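PDB 4HNO: probable endonuclease 4 from Thermotoga maritima, which probably cleaves DNA at apurinic and apyrimidinic sites as a metal-dependent endonuclease of base excision repair, leaving a 3'-hydroxyl and a 5'-terminal sugar phosphate. Local coordinates for residues S31-P36 / P259-T264; N68-S73 / I106-I111; V143-N148 / A177-T182. One frame throughout, in Å; residues are numbered along the deposited sequence.

Contact 1. Residues S31-P36 / P259-T264; sequences SFQIFP and PWILET. With MN (manganese (II) ion), chain E.
Gln33 on strand 31-34 spans the inside of the barrel to Glu263, just past strand 260-262, touching Ile261 at its base and Glu263 at its tip. Its CB rests on the CG2 methyl of Ile261 at 3.8 Å. CG stands anti to the backbone N (chi1 179°), and the chain runs on extended towards the metal end of the contact. There NE2 gives a hydrogen bond to OE2 of Glu263, 3.1 Å long with an angle of 157° at the hydrogen. The acceptor lies in the plane of the amide, but NE2 comes to the anti side of OE2 and somewhat out of the carboxylate plane; the two flat groups are turned 61° against each other. Glu263 OE1 binds manganese at 2.1 Å, leaving the carboxylate gripped at both oxygens and its rotation fixed. The amide also bonds to His10 ND1, through NE2, and to His218 NE2, through OE1. Because ND1 of His218 is also a manganese ligand, Gln33 is a second-shell residue, consistent with a part in positioning both Glu263 and His218. At the other end the contact is by van der Waals packing: CD1 of Ile261 touches CB of Ser31 at 3.7 Å, and CB of Pro259 lies 4.0 Å from OG of Ser31. The strand axes approach to 7.0 Å, so side chains rather than backbones meet, and strand 7-10 pairs with both strands. The arrangement is a cross-barrel contact between next-but-one strands, beside the closing pair 7-10 with 260-262, in a TIM barrel with metal ligands at the C-terminal ends of its strands.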
loop_
_atom_site.group_PDB
_atom_site.type_symbol
_atom_site.label_atom_id
_atom_site.label_comp_id
_atom_site.label_asym_id
_atom_site.label_seq_id
_atom_site.Cartn_x
_atom_site.Cartn_y
_atom_site.Cartn_z
ATOM N N SER A 31 4.501 10.899 -6.649
ATOM C CA SER A 31 4.289 9.477 -6.431
ATOM C C SER A 31 2.787 9.238 -6.550
ATOM O O SER A 31 2.000 10.170 -6.397
ATOM C CB SER A 31 4.716 9.115 -5.002
ATOM O OG SER A 31 6.060 9.487 -4.731
ATOM N N PHE A 32 2.361 7.996 -6.771
ATOM C CA PHE A 32 0.935 7.706 -6.763
ATOM C C PHE A 32 0.674 6.231 -6.584
ATOM O O PHE A 32 1.559 5.395 -6.828
ATOM C CB PHE A 32 0.220 8.186 -8.051
ATOM C CG PHE A 32 0.727 7.568 -9.335
ATOM C CD1 PHE A 32 0.322 6.310 -9.725
ATOM C CD2 PHE A 32 1.555 8.285 -10.175
ATOM C CE1 PHE A 32 0.761 5.771 -10.923
ATOM C CE2 PHE A 32 1.994 7.752 -11.366
ATOM C CZ PHE A 32 1.593 6.503 -11.744
ATOM N N GLN A 33 -0.560 5.938 -6.188
ATOM C CA GLN A 33 -1.106 4.586 -6.215
ATOM C C GLN A 33 -2.391 4.613 -7.029
ATOM O O GLN A 33 -3.127 5.592 -6.982
ATOM C CB GLN A 33 -1.368 4.096 -4.789
ATOM C CG GLN A 33 -1.972 2.700 -4.700
ATOM C CD GLN A 33 -2.095 2.294 -3.252
ATOM O OE1 GLN A 33 -1.240 1.597 -2.714
ATOM N NE2 GLN A 33 -3.157 2.765 -2.626
ATOM N N ILE A 34 -2.639 3.532 -7.756
ATOM C CA ILE A 34 -3.856 3.368 -8.543
ATOM C C ILE A 34 -4.365 1.953 -8.384
ATOM O O ILE A 34 -3.608 1.027 -8.129
ATOM C CB ILE A 34 -3.609 3.642 -10.041
ATOM C CG1 ILE A 34 -2.354 2.929 -10.547
ATOM C CG2 ILE A 34 -3.476 5.142 -10.282
ATOM C CD1 ILE A 34 -2.249 2.828 -12.080
ATOM N N PHE A 35 -5.662 1.756 -8.597
ATOM C CA PHE A 35 -6.176 0.410 -8.852
ATOM C C PHE A 35 -5.781 -0.003 -10.284
ATOM O O PHE A 35 -5.543 0.839 -11.131
ATOM C CB PHE A 35 -7.692 0.347 -8.669
ATOM C CG PHE A 35 -8.139 0.436 -7.224
ATOM C CD1 PHE A 35 -9.012 1.421 -6.827
ATOM C CD2 PHE A 35 -7.720 -0.489 -6.280
ATOM C CE1 PHE A 35 -9.447 1.483 -5.500
ATOM C CE2 PHE A 35 -8.135 -0.418 -4.967
ATOM C CZ PHE A 35 -8.998 0.566 -4.575
ATOM N N PRO A 36 -5.755 -1.302 -10.566
ATOM C CA PRO A 36 -5.366 -1.767 -11.907
ATOM C C PRO A 36 -6.548 -1.905 -12.857
ATOM O O PRO A 36 -6.348 -2.197 -14.022
ATOM C CB PRO A 36 -4.708 -3.131 -11.630
ATOM C CG PRO A 36 -5.090 -3.490 -10.234
ATOM C CD PRO A 36 -5.847 -2.410 -9.607
ATOM N N PRO A 259 8.299 6.457 -0.268
ATOM C CA PRO A 259 7.120 7.217 -0.689
ATOM C C PRO A 259 5.948 7.155 0.293
ATOM O O PRO A 259 5.638 6.097 0.823
ATOM C CB PRO A 259 6.732 6.583 -2.038
ATOM C CG PRO A 259 8.006 6.000 -2.546
ATOM C CD PRO A 259 8.718 5.496 -1.302
ATOM N N TRP A 260 5.325 8.308 0.502
ATOM C CA TRP A 260 4.147 8.483 1.357
ATOM C C TRP A 260 2.942 8.661 0.452
ATOM O O TRP A 260 2.861 9.635 -0.293
ATOM C CB TRP A 260 4.298 9.730 2.241
ATOM C CG TRP A 260 5.489 9.715 3.133
ATOM C CD1 TRP A 260 6.304 8.663 3.414
ATOM C CD2 TRP A 260 6.023 10.844 3.854
ATOM N NE1 TRP A 260 7.306 9.065 4.262
ATOM C CE2 TRP A 260 7.154 10.399 4.543
ATOM C CE3 TRP A 260 5.649 12.188 3.965
ATOM C CZ2 TRP A 260 7.944 11.249 5.322
ATOM C CZ3 TRP A 260 6.426 13.028 4.750
ATOM C CH2 TRP A 260 7.554 12.552 5.415
ATOM N N ILE A 261 2.006 7.720 0.527
ATOM C CA ILE A 261 0.842 7.709 -0.333
ATOM C C ILE A 261 -0.408 7.878 0.535
ATOM O O ILE A 261 -0.730 7.039 1.366
ATOM C CB ILE A 261 0.751 6.389 -1.123
ATOM C CG1 ILE A 261 1.940 6.234 -2.072
ATOM C CG2 ILE A 261 -0.585 6.287 -1.847
ATOM C CD1 ILE A 261 2.027 7.271 -3.167
ATOM N N LEU A 262 -1.111 8.980 0.317
ATOM C CA LEU A 262 -2.344 9.278 1.036
ATOM C C LEU A 262 -3.485 8.389 0.568
ATOM O O LEU A 262 -3.746 8.287 -0.632
ATOM C CB LEU A 262 -2.737 10.725 0.777
ATOM C CG LEU A 262 -1.758 11.795 1.225
ATOM C CD1 LEU A 262 -2.052 13.080 0.485
ATOM C CD2 LEU A 262 -1.839 11.994 2.713
ATOM N N GLU A 263 -4.196 7.800 1.531
ATOM C CA GLU A 263 -5.470 7.114 1.276
ATOM C C GLU A 263 -6.533 7.732 2.176
ATOM O O GLU A 263 -7.427 7.071 2.694
ATOM C CB GLU A 263 -5.389 5.618 1.505
ATOM C CG GLU A 263 -4.257 4.917 0.794
ATOM C CD GLU A 263 -4.212 3.465 1.166
ATOM O OE1 GLU A 263 -4.100 3.201 2.401
ATOM O OE2 GLU A 263 -4.304 2.596 0.278
ATOM N N THR A 264 -6.424 9.033 2.365
ATOM C CA THR A 264 -7.271 9.748 3.296
ATOM C C THR A 264 -8.602 10.065 2.598
ATOM O O THR A 264 -8.709 9.978 1.371
ATOM C CB THR A 264 -6.569 11.008 3.765
ATOM O OG1 THR A 264 -6.153 11.722 2.605
ATOM C CG2 THR A 264 -5.355 10.697 4.614
HETATM MN MN MN E . -3.589 1.266 3.077
HETATM O O HOH W 1 -5.003 0.432 2.024
#

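Contact 2. Residues N68-S73 / I106-I111; sequences NAFCHS and IRYLNI. With ZN (zinc ion), chain B.
Ala69 O lies at the edge of the Tyr108 ring, near its plane, and receives a hydrogen bond from water 2 (2.7 Å); the same water accepts one from Arg107 N. It thus bridges the two backbones where direct pairing has not yet begun. Phe70 comes next, its side chain beside that of Tyr108 and pointing the same way. The rings are tilted by 27° and slid so far apart that they barely overlap, with Phe70 CE2 3.6 Å from Tyr108 CD1; the Tyr108 hydroxyl is tied to Glu67. From Cys71 the strands pair in parallel: Cys71 N bonds to Tyr108 O, and Cys71 O receives Asn110 N at 2.8 Å. Cys71 CB and Leu109 CD1 meet on the outer face, where helix 84-104 covers both residues, the helix of the beta-alpha-beta crossover that links these neighbouring strands of the TIM barrel. His72 faces inward, its CG anti to the backbone N (chi1 -162°). Its NE2 binds zinc at 2.0 Å, while ND1 donates to Ser73 O, 2.8 Å away, on a carbonyl lone pair and in the ring plane, which holds the ring's rotation, with NE2 directed at the metal. Asn110 ND2 sits 3.1 Å above one face of the His72 ring, offset to the rim beside CD2 and NE2, with its amide plane inclined at 55°; its hydrogen bond goes to Glu147 OE2, and Asn110 OD1 pairs with Thr179. Ser73 N then bonds to Asn110 O, and Ser73 CB packs on CG2 of Ile111 at 3.5 Å, while its OG reaches Glu97.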
loop_
_atom_site.group_PDB
_atom_site.type_symbol
_atom_site.label_atom_id
_atom_site.label_comp_id
_atom_site.label_asym_id
_atom_site.label_seq_id
_atom_site.Cartn_x
_atom_site.Cartn_y
_atom_site.Cartn_z
ATOM N N ASN A 68 8.149 5.122 -7.604
ATOM C CA ASN A 68 7.167 5.846 -6.819
ATOM C C ASN A 68 5.734 5.632 -7.311
ATOM O O ASN A 68 4.846 6.379 -6.899
ATOM C CB ASN A 68 7.448 7.353 -6.841
ATOM C CG ASN A 68 8.827 7.740 -6.288
ATOM O OD1 ASN A 68 9.642 6.924 -5.829
ATOM N ND2 ASN A 68 9.084 9.035 -6.346
ATOM N N ALA A 69 5.530 4.632 -8.169
ATOM C CA ALA A 69 4.240 4.359 -8.776
ATOM C C ALA A 69 3.817 2.949 -8.389
ATOM O O ALA A 69 4.575 1.994 -8.574
ATOM C CB ALA A 69 4.330 4.498 -10.297
ATOM N N PHE A 70 2.612 2.825 -7.855
ATOM C CA PHE A 70 2.162 1.581 -7.264
ATOM C C PHE A 70 0.745 1.257 -7.713
ATOM O O PHE A 70 -0.078 2.163 -7.852
ATOM C CB PHE A 70 2.140 1.711 -5.712
ATOM C CG PHE A 70 3.439 2.160 -5.132
ATOM C CD1 PHE A 70 3.729 3.509 -5.008
ATOM C CD2 PHE A 70 4.393 1.238 -4.710
ATOM C CE1 PHE A 70 4.907 3.934 -4.456
ATOM C CE2 PHE A 70 5.578 1.653 -4.167
ATOM C CZ PHE A 70 5.829 3.017 -4.038
ATOM N N CYS A 71 0.430 -0.026 -7.838
ATOM C CA CYS A 71 -0.946 -0.458 -7.935
ATOM C C CYS A 71 -1.389 -1.059 -6.608
ATOM O O CYS A 71 -0.597 -1.690 -5.912
ATOM C CB CYS A 71 -1.179 -1.492 -9.032
ATOM S SG CYS A 71 -1.371 -0.828 -10.698
ATOM N N HIS A 72 -2.649 -0.858 -6.263
ATOM C CA HIS A 72 -3.309 -1.558 -5.156
ATOM C C HIS A 72 -4.254 -2.586 -5.758
ATOM O O HIS A 72 -5.027 -2.284 -6.645
ATOM C CB HIS A 72 -4.109 -0.588 -4.284
ATOM C CG HIS A 72 -4.455 -1.112 -2.918
ATOM N ND1 HIS A 72 -5.215 -2.236 -2.696
ATOM C CD2 HIS A 72 -4.136 -0.633 -1.692
ATOM C CE1 HIS A 72 -5.336 -2.427 -1.384
ATOM N NE2 HIS A 72 -4.694 -1.462 -0.745
ATOM N N SER A 73 -4.169 -3.814 -5.266
ATOM C CA SER A 73 -4.963 -4.933 -5.710
ATOM C C SER A 73 -6.403 -4.715 -5.313
ATOM O O SER A 73 -6.707 -3.991 -4.363
ATOM C CB SER A 73 -4.372 -6.190 -5.068
ATOM O OG SER A 73 -5.063 -7.370 -5.336
ATOM N N ILE A 106 4.191 -0.737 -14.316
ATOM C CA ILE A 106 4.159 -0.590 -12.866
ATOM C C ILE A 106 4.892 -1.774 -12.232
ATOM O O ILE A 106 4.696 -2.934 -12.601
ATOM C CB ILE A 106 2.695 -0.486 -12.380
ATOM C CG1 ILE A 106 2.030 0.800 -12.870
ATOM C CG2 ILE A 106 2.593 -0.627 -10.880
ATOM C CD1 ILE A 106 2.453 2.031 -12.144
ATOM N N ARG A 107 5.709 -1.442 -11.245
ATOM C CA ARG A 107 6.647 -2.373 -10.667
ATOM C C ARG A 107 6.138 -3.095 -9.410
ATOM O O ARG A 107 6.723 -4.081 -8.989
ATOM C CB ARG A 107 7.928 -1.606 -10.343
ATOM C CG ARG A 107 8.609 -1.087 -11.585
ATOM C CD ARG A 107 9.859 -0.301 -11.264
ATOM N NE ARG A 107 10.447 0.189 -12.513
ATOM C CZ ARG A 107 11.483 1.007 -12.580
ATOM N NH1 ARG A 107 12.057 1.446 -11.472
ATOM N NH2 ARG A 107 11.937 1.407 -13.757
ATOM N N TYR A 108 5.073 -2.566 -8.827
ATOM C CA TYR A 108 4.622 -2.970 -7.490
ATOM C C TYR A 108 3.107 -3.127 -7.480
ATOM O O TYR A 108 2.380 -2.248 -7.942
ATOM C CB TYR A 108 4.969 -1.899 -6.469
ATOM C CG TYR A 108 6.432 -1.679 -6.295
ATOM C CD1 TYR A 108 7.045 -0.510 -6.679
ATOM C CD2 TYR A 108 7.199 -2.676 -5.726
ATOM C CE1 TYR A 108 8.417 -0.344 -6.516
ATOM C CE2 TYR A 108 8.554 -2.527 -5.567
ATOM C CZ TYR A 108 9.164 -1.362 -5.959
ATOM O OH TYR A 108 10.529 -1.259 -5.782
ATOM N N LEU A 109 2.661 -4.214 -6.857
ATOM C CA LEU A 109 1.243 -4.503 -6.670
ATOM C C LEU A 109 1.028 -4.794 -5.193
ATOM O O LEU A 109 1.530 -5.793 -4.668
ATOM C CB LEU A 109 0.827 -5.710 -7.524
ATOM C CG LEU A 109 -0.634 -6.141 -7.383
ATOM C CD1 LEU A 109 -1.607 -5.043 -7.767
ATOM C CD2 LEU A 109 -0.875 -7.368 -8.230
ATOM N N ASN A 110 0.302 -3.912 -4.532
ATOM C CA ASN A 110 0.083 -3.951 -3.091
ATOM C C ASN A 110 -1.198 -4.693 -2.762
ATOM O O ASN A 110 -2.265 -4.328 -3.266
ATOM C CB ASN A 110 0.001 -2.508 -2.600
ATOM C CG ASN A 110 -0.287 -2.408 -1.122
ATOM O OD1 ASN A 110 0.622 -2.333 -0.311
ATOM N ND2 ASN A 110 -1.546 -2.416 -0.776
ATOM N N ILE A 111 -1.102 -5.685 -1.878
ATOM C CA ILE A 111 -2.249 -6.474 -1.466
ATOM C C ILE A 111 -2.393 -6.470 0.055
ATOM O O ILE A 111 -1.434 -6.402 0.794
ATOM C CB ILE A 111 -2.137 -7.953 -1.972
ATOM C CG1 ILE A 111 -1.086 -8.770 -1.200
ATOM C CG2 ILE A 111 -1.859 -8.034 -3.455
ATOM C CD1 ILE A 111 -1.210 -10.285 -1.406
HETATM ZN ZN ZN B . -4.615 -1.302 1.299
HETATM O O HOH W 2 6.015 1.338 -10.787
HETATM O O HOH W 1 -5.003 0.432 2.024
#

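Contact 3. Residues V143-N148 / A177-T182; sequences VILLEN and AITYDT. With MN (manganese (II) ion), chain E; ZN (zinc ion), chain B.
Glu147 and Asp181 share a manganese ion at the tightly held end of this contact. Glu147 OE1 binds it at 2.1 Å and Asp181 OD1 at 2.0 Å, and the metal between them allows two carboxylate oxygens to lie so near each other. Glu147 OE2, also bonded to Asn110 ND2, turns to zinc at 2.0 Å, making this carboxylate a bridge between two metals, and water 1 sits 1.9 Å from each ion as a second bridge. His72 and His112 are further zinc ligands; His218 and Glu263 are further manganese ligands. Asn148 clamps the backbone of Asp181 on the neighbouring strand: its CG lies between the backbone N and the carbonyl carbon (chi1 64°), and its OD1 accepts Asp181 N at 2.8 Å on a lone pair while ND2 gives a longer bond to Asp181 O. The amide is almost parallel to the Tyr180 ring, with ND2 near CE1. Asp181 is in turn the N-cap of helix 182-187, its OD2 taking the backbone N of His184. Behind the metal end run neighbouring parallel strands of the TIM barrel, their axes 38° apart, with ligands at the C-terminal ends as in other metal-dependent members of the fold. Ala177 N bonds to Ile144 O, Leu146 N to Ala177 O, and Thr179 N to Leu146 O, whereas Asn148 N to Thr179 O is weak. On the inner face Leu145 straddles two neighbours, CD2 on Ala177 CB at 3.5 Å and CD1 by Thr179 OG1 at 3.4 Å, the two side chains of Leu145 and Thr179 crossing at about a right angle; that hydroxyl is hydrogen-bonded to Asn110. Packing is looser at the N-terminal end, where partly exposed Val143 brings CG1 no nearer than 4.1 Å to Ala177 CB.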
loop_
_atom_site.group_PDB
_atom_site.type_symbol
_atom_site.label_atom_id
_atom_site.label_comp_id
_atom_site.label_asym_id
_atom_site.label_seq_id
_atom_site.Cartn_x
_atom_site.Cartn_y
_atom_site.Cartn_z
ATOM N N VAL A 143 6.740 -6.959 -8.271
ATOM C CA VAL A 143 6.905 -7.264 -6.861
ATOM C C VAL A 143 5.578 -7.046 -6.159
ATOM O O VAL A 143 4.948 -6.006 -6.335
ATOM C CB VAL A 143 7.997 -6.342 -6.271
ATOM C CG1 VAL A 143 8.075 -6.449 -4.750
ATOM C CG2 VAL A 143 9.357 -6.662 -6.907
ATOM N N ILE A 144 5.159 -8.042 -5.381
ATOM C CA ILE A 144 3.960 -7.931 -4.571
ATOM C C ILE A 144 4.331 -7.333 -3.224
ATOM O O ILE A 144 5.272 -7.794 -2.566
ATOM C CB ILE A 144 3.274 -9.286 -4.430
ATOM C CG1 ILE A 144 2.732 -9.684 -5.818
ATOM C CG2 ILE A 144 2.159 -9.223 -3.396
ATOM C CD1 ILE A 144 2.109 -11.037 -5.934
ATOM N N LEU A 145 3.596 -6.303 -2.823
ATOM C CA LEU A 145 3.771 -5.682 -1.512
ATOM C C LEU A 145 2.671 -6.200 -0.596
ATOM O O LEU A 145 1.495 -6.143 -0.945
ATOM C CB LEU A 145 3.691 -4.162 -1.601
ATOM C CG LEU A 145 4.664 -3.530 -2.590
ATOM C CD1 LEU A 145 4.505 -2.017 -2.609
ATOM C CD2 LEU A 145 6.095 -3.916 -2.267
ATOM N N LEU A 146 3.066 -6.686 0.577
ATOM C CA LEU A 146 2.120 -7.051 1.614
ATOM C C LEU A 146 1.924 -5.841 2.512
ATOM O O LEU A 146 2.896 -5.314 3.061
ATOM C CB LEU A 146 2.635 -8.207 2.453
ATOM C CG LEU A 146 3.036 -9.457 1.703
ATOM C CD1 LEU A 146 3.587 -10.492 2.669
ATOM C CD2 LEU A 146 1.880 -10.023 0.896
ATOM N N GLU A 147 0.676 -5.415 2.659
ATOM C CA GLU A 147 0.314 -4.278 3.490
ATOM C C GLU A 147 -0.208 -4.761 4.833
ATOM O O GLU A 147 -1.010 -5.683 4.899
ATOM C CB GLU A 147 -0.757 -3.474 2.773
ATOM C CG GLU A 147 -1.139 -2.208 3.502
ATOM C CD GLU A 147 -2.345 -1.510 2.955
ATOM O OE1 GLU A 147 -2.922 -0.680 3.693
ATOM O OE2 GLU A 147 -2.704 -1.749 1.778
ATOM N N ASN A 148 0.223 -4.106 5.910
ATOM C CA ASN A 148 -0.409 -4.383 7.195
ATOM C C ASN A 148 -1.833 -3.843 7.226
ATOM O O ASN A 148 -2.157 -2.840 6.572
ATOM C CB ASN A 148 0.401 -3.824 8.360
ATOM C CG ASN A 148 0.477 -2.319 8.328
ATOM O OD1 ASN A 148 0.963 -1.760 7.351
ATOM N ND2 ASN A 148 0.031 -1.652 9.389
ATOM N N ALA A 177 7.594 -7.676 -0.914
ATOM C CA ALA A 177 8.092 -6.613 -0.052
ATOM C C ALA A 177 6.906 -6.066 0.750
ATOM O O ALA A 177 5.880 -6.748 0.832
ATOM C CB ALA A 177 8.890 -5.578 -0.844
ATOM N N ILE A 178 7.055 -4.908 1.377
ATOM C CA ILE A 178 6.145 -4.474 2.415
ATOM C C ILE A 178 5.681 -3.041 2.185
ATOM O O ILE A 178 6.451 -2.162 1.786
ATOM C CB ILE A 178 6.870 -4.596 3.793
ATOM C CG1 ILE A 178 7.371 -6.020 4.057
ATOM C CG2 ILE A 178 6.028 -4.064 4.945
ATOM C CD1 ILE A 178 6.285 -7.038 4.198
ATOM N N THR A 179 4.411 -2.815 2.523
ATOM C CA THR A 179 3.815 -1.488 2.661
ATOM C C THR A 179 3.367 -1.320 4.107
ATOM O O THR A 179 2.708 -2.203 4.650
ATOM C CB THR A 179 2.605 -1.348 1.758
ATOM O OG1 THR A 179 3.068 -1.420 0.408
ATOM C CG2 THR A 179 1.841 -0.047 1.989
ATOM N N TYR A 180 3.702 -0.172 4.689
ATOM C CA TYR A 180 3.243 0.135 6.039
ATOM C C TYR A 180 2.154 1.199 5.973
ATOM O O TYR A 180 2.394 2.313 5.492
ATOM C CB TYR A 180 4.403 0.646 6.922
ATOM C CG TYR A 180 3.906 0.893 8.318
ATOM C CD1 TYR A 180 3.616 -0.172 9.158
ATOM C CD2 TYR A 180 3.662 2.178 8.792
ATOM C CE1 TYR A 180 3.100 0.019 10.417
ATOM C CE2 TYR A 180 3.166 2.382 10.077
ATOM C CZ TYR A 180 2.872 1.289 10.871
ATOM O OH TYR A 180 2.357 1.443 12.134
ATOM N N ASP A 181 0.954 0.854 6.442
ATOM C CA ASP A 181 -0.170 1.774 6.512
ATOM C C ASP A 181 -0.270 2.299 7.952
ATOM O O ASP A 181 -0.429 1.529 8.905
ATOM C CB ASP A 181 -1.453 1.059 6.078
ATOM C CG ASP A 181 -2.666 1.964 6.030
ATOM O OD1 ASP A 181 -3.362 1.992 4.980
ATOM O OD2 ASP A 181 -2.932 2.664 7.036
ATOM N N THR A 182 -0.120 3.608 8.096
ATOM C CA THR A 182 -0.072 4.207 9.422
ATOM C C THR A 182 -1.386 4.083 10.188
ATOM O O THR A 182 -1.355 4.016 11.416
ATOM C CB THR A 182 0.361 5.679 9.344
ATOM O OG1 THR A 182 -0.529 6.437 8.545
ATOM C CG2 THR A 182 1.749 5.824 8.773
HETATM MN MN MN E . -3.589 1.266 3.077
HETATM ZN ZN ZN B . -4.615 -1.302 1.299
HETATM O O HOH W 1 -5.003 0.432 2.024
#

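Overall arrangement
All three contacts are buried within one barrel sheet, and contacts 2 and 3 both lie inside the chain loop that contact 1 closes. Contact 1 bridges strands without backbone pairing, through a smaller interface; contacts 2 and 3 join adjacent parallel strands and bury more than twice as much surface. They are stitched together sheet-wise: strand 31-34 pairs with 69-72, and 108-115 with 143-147. Their chemistry converges on one metal cluster, where contact 2 supplies a zinc histidine, contact 1 a manganese carboxylate, and contact 3 ligands to both. Water 1, bound to both ions, is common to all three, while apolar packing such as Ser31–Ile261, Ala69–Ile106 and Val143–Ala177 lies towards the N-terminal ends.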